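Local coordinates for protein cytolethal distending toxin subunit A (Haemophilus ducreyi, PDB 1SR4) that is a lectin-type subunit of a three-part genotoxin and, with CdtC, probably forms the heterodimer required to deliver CdtB into host cells, at residues A151-S156 / G160-Y165. Numbering follows the deposited sequence.
Sequences AVVIKS and GRCVTY
The backbones of K155 and C162 form a single antiparallel bridge, a non-hydrogen-bonded pair, flanked by two backbone hydrogen bonds. V163 N donates a hydrogen bond to I154 O (2.9 Å), and S156 N donates one to R161 O (2.7 Å). Nearer the turn, G160 N bonds to S156 O (2.7 Å), but the donor stands above the carbonyl plane and the bond is bent, 140° at the hydrogen. I154 O also receives a CA-H...O contact from C162 CA.

Beyond the bridge the strands diverge, at 121° between their directions. A water fills the widened step: it accepts from I154 N and donates to V163 O at 2.7 Å.

Apolar contacts lie on two faces. On one, C162 SG meets V153 CG1 at 3.3 Å and also lies against K155 CB. V153 CG1 is there because it is anti to the backbone N (chi1 161°). The sulfur is disulfide-bonded to C181. V153 also packs on I155 of the CdtC chain. On the other face, the branched side chains of I154 and V163 cross at an angle and touch through their CG2 methyls, 3.7 Å apart. I154 continues onto F142 and W193, V163 onto V176 and L178.

The polar ends of S156 and R161 bond outside the two segments: S156 OG to Q159 N within the turn, and R161 to Q159 and N126.

The contact is a short bridge between two strand pairs of the ricin-type beta-trefoil. It joins the pair 142-146/152-156 to the pair 162-165/176-179 through few direct bonds, and one water links I154 N to V163 O where the strands part.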
ATOM      1  N   ALA A 151       9.016   1.938   7.336  1.00  9.70           N
ATOM      2  CA  ALA A 151       9.681   0.644   7.403  1.00  9.63           C
ATOM      3  C   ALA A 151       8.941  -0.127   8.517  1.00 10.95           C
ATOM      4  O   ALA A 151       8.020   0.410   9.139  1.00 10.46           O
ATOM      5  CB  ALA A 151      11.153   0.836   7.784  1.00  9.70           C
ATOM      6  N   VAL A 152       9.325  -1.372   8.766  1.00  9.53           N
ATOM      7  CA  VAL A 152       8.678  -2.142   9.826  1.00 10.38           C
ATOM      8  C   VAL A 152       9.694  -2.885  10.693  1.00 10.28           C
ATOM      9  O   VAL A 152      10.829  -3.136  10.280  1.00 10.43           O
ATOM     10  CB  VAL A 152       7.692  -3.226   9.274  1.00 11.25           C
ATOM     11  CG1 VAL A 152       6.544  -2.584   8.504  1.00  9.88           C
ATOM     12  CG2 VAL A 152       8.449  -4.230   8.380  1.00  9.95           C
ATOM     13  N   VAL A 153       9.280  -3.212  11.909  1.00 10.08           N
ATOM     14  CA  VAL A 153      10.103  -4.011  12.802  1.00 11.66           C
ATOM     15  C   VAL A 153       9.318  -5.324  12.879  1.00 10.70           C
ATOM     16  O   VAL A 153       8.081  -5.307  12.954  1.00 11.45           O
ATOM     17  CB  VAL A 153      10.264  -3.323  14.178  1.00 13.06           C
ATOM     18  CG1 VAL A 153      10.711  -4.322  15.251  1.00 14.56           C
ATOM     19  CG2 VAL A 153      11.331  -2.256  14.048  1.00 13.84           C
ATOM     20  N   ILE A 154      10.018  -6.453  12.803  1.00 10.75           N
ATOM     21  CA  ILE A 154       9.360  -7.761  12.813  1.00 10.12           C
ATOM     22  C   ILE A 154       9.477  -8.418  14.186  1.00 10.75           C
ATOM     23  O   ILE A 154      10.570  -8.778  14.627  1.00 12.04           O
ATOM     24  CB  ILE A 154       9.981  -8.672  11.764  1.00 10.25           C
ATOM     25  CG1 ILE A 154       9.934  -7.982  10.389  1.00 12.51           C
ATOM     26  CG2 ILE A 154       9.246  -9.992  11.738  1.00 10.34           C
ATOM     27  CD1 ILE A 154      10.675  -8.737   9.277  1.00 12.59           C
ATOM     28  N   LYS A 155       8.340  -8.577  14.851  1.00  9.43           N
ATOM     29  CA  LYS A 155       8.328  -9.144  16.193  1.00 10.86           C
ATOM     30  C   LYS A 155       7.786 -10.566  16.269  1.00 10.00           C
ATOM     31  O   LYS A 155       6.662 -10.846  15.831  1.00  9.14           O
ATOM     32  CB  LYS A 155       7.502  -8.230  17.106  1.00 10.50           C
ATOM     33  CG  LYS A 155       7.585  -8.551  18.589  1.00 12.47           C
ATOM     34  CD  LYS A 155       6.761  -7.534  19.366  1.00 15.72           C
ATOM     35  CE  LYS A 155       6.975  -7.655  20.868  1.00 17.08           C
ATOM     36  NZ  LYS A 155       6.072  -6.708  21.599  1.00 21.12           N
ATOM     37  N   SER A 156       8.603 -11.467  16.805  1.00 10.07           N
ATOM     38  CA  SER A 156       8.177 -12.848  16.993  1.00  8.96           C
ATOM     39  C   SER A 156       7.096 -12.806  18.072  1.00  9.40           C
ATOM     40  O   SER A 156       7.315 -12.277  19.169  1.00  9.95           O
ATOM     41  CB  SER A 156       9.341 -13.714  17.484  1.00 10.26           C
ATOM     42  OG  SER A 156       8.850 -14.944  18.014  1.00 10.11           O
ATOM     43  N   GLY A 160       8.315 -12.702  21.661  1.00 13.80           N
ATOM     44  CA  GLY A 160       8.199 -11.342  22.142  1.00 13.43           C
ATOM     45  C   GLY A 160       9.492 -10.607  21.838  1.00 14.80           C
ATOM     46  O   GLY A 160       9.794  -9.600  22.475  1.00 15.16           O
ATOM     47  N   ARG A 161      10.268 -11.114  20.874  1.00 12.46           N
ATOM     48  CA  ARG A 161      11.543 -10.492  20.509  1.00 10.99           C
ATOM     49  C   ARG A 161      11.536 -10.113  19.021  1.00 11.65           C
ATOM     50  O   ARG A 161      10.793 -10.689  18.239  1.00 11.91           O
ATOM     51  CB  ARG A 161      12.701 -11.446  20.812  1.00 11.65           C
ATOM     52  CG  ARG A 161      12.876 -11.743  22.308  1.00 15.53           C
ATOM     53  CD  ARG A 161      14.279 -12.271  22.623  1.00 12.51           C
ATOM     54  NE  ARG A 161      14.546 -13.594  22.055  1.00 11.53           N
ATOM     55  CZ  ARG A 161      15.738 -14.189  22.110  1.00  8.92           C
ATOM     56  NH1 ARG A 161      16.752 -13.576  22.699  1.00 10.22           N
ATOM     57  NH2 ARG A 161      15.923 -15.389  21.586  1.00  9.18           N
ATOM     58  N   CYS A 162      12.368  -9.152  18.641  1.00 12.14           N
ATOM     59  CA  CYS A 162      12.415  -8.682  17.266  1.00 12.61           C
ATOM     60  C   CYS A 162      13.584  -9.195  16.437  1.00 11.78           C
ATOM     61  O   CYS A 162      14.677  -9.441  16.952  1.00 13.06           O
ATOM     62  CB  CYS A 162      12.383  -7.149  17.273  1.00 15.30           C
ATOM     63  SG  CYS A 162      10.718  -6.549  17.713  1.00 19.59           S
ATOM     64  N   VAL A 163      13.331  -9.352  15.141  1.00 11.53           N
ATOM     65  CA  VAL A 163      14.332  -9.836  14.191  1.00  9.76           C
ATOM     66  C   VAL A 163      15.397  -8.751  14.034  1.00 11.10           C
ATOM     67  O   VAL A 163      15.125  -7.638  13.578  1.00 12.66           O
ATOM     68  CB  VAL A 163      13.665 -10.165  12.849  1.00  8.84           C
ATOM     69  CG1 VAL A 163      14.692 -10.717  11.860  1.00  7.46           C
ATOM     70  CG2 VAL A 163      12.534 -11.170  13.092  1.00  6.52           C
ATOM     71  N   THR A 164      16.620  -9.105  14.412  1.00 11.57           N
ATOM     72  CA  THR A 164      17.766  -8.200  14.427  1.00 10.62           C
ATOM     73  C   THR A 164      18.871  -8.661  13.484  1.00 10.61           C
ATOM     74  O   THR A 164      19.051  -9.861  13.275  1.00 11.60           O
ATOM     75  CB  THR A 164      18.328  -8.166  15.873  1.00 11.92           C
ATOM     76  OG1 THR A 164      17.247  -7.918  16.780  1.00 14.23           O
ATOM     77  CG2 THR A 164      19.415  -7.103  16.040  1.00 10.29           C
ATOM     78  N   TYR A 165      19.628  -7.713  12.929  1.00 10.01           N
ATOM     79  CA  TYR A 165      20.720  -8.071  12.025  1.00 10.03           C
ATOM     80  C   TYR A 165      21.789  -6.989  12.044  1.00 10.62           C
ATOM     81  O   TYR A 165      21.539  -5.876  12.495  1.00  9.24           O
ATOM     82  CB  TYR A 165      20.199  -8.237  10.589  1.00  9.97           C
ATOM     83  CG  TYR A 165      19.635  -6.958  10.014  1.00 10.41           C
ATOM     84  CD1 TYR A 165      20.422  -6.114   9.217  1.00 10.17           C
ATOM     85  CD2 TYR A 165      18.324  -6.578  10.296  1.00  9.24           C
ATOM     86  CE1 TYR A 165      19.905  -4.914   8.713  1.00 10.42           C
ATOM     87  CE2 TYR A 165      17.794  -5.389   9.805  1.00  9.24           C
ATOM     88  CZ  TYR A 165      18.582  -4.558   9.019  1.00 11.03           C
ATOM     89  OH  TYR A 165      18.047  -3.364   8.577  1.00  8.25           O
TER
HETATM   90  O   HOH W   1      12.776  -6.244  13.444  1.00  9.97           O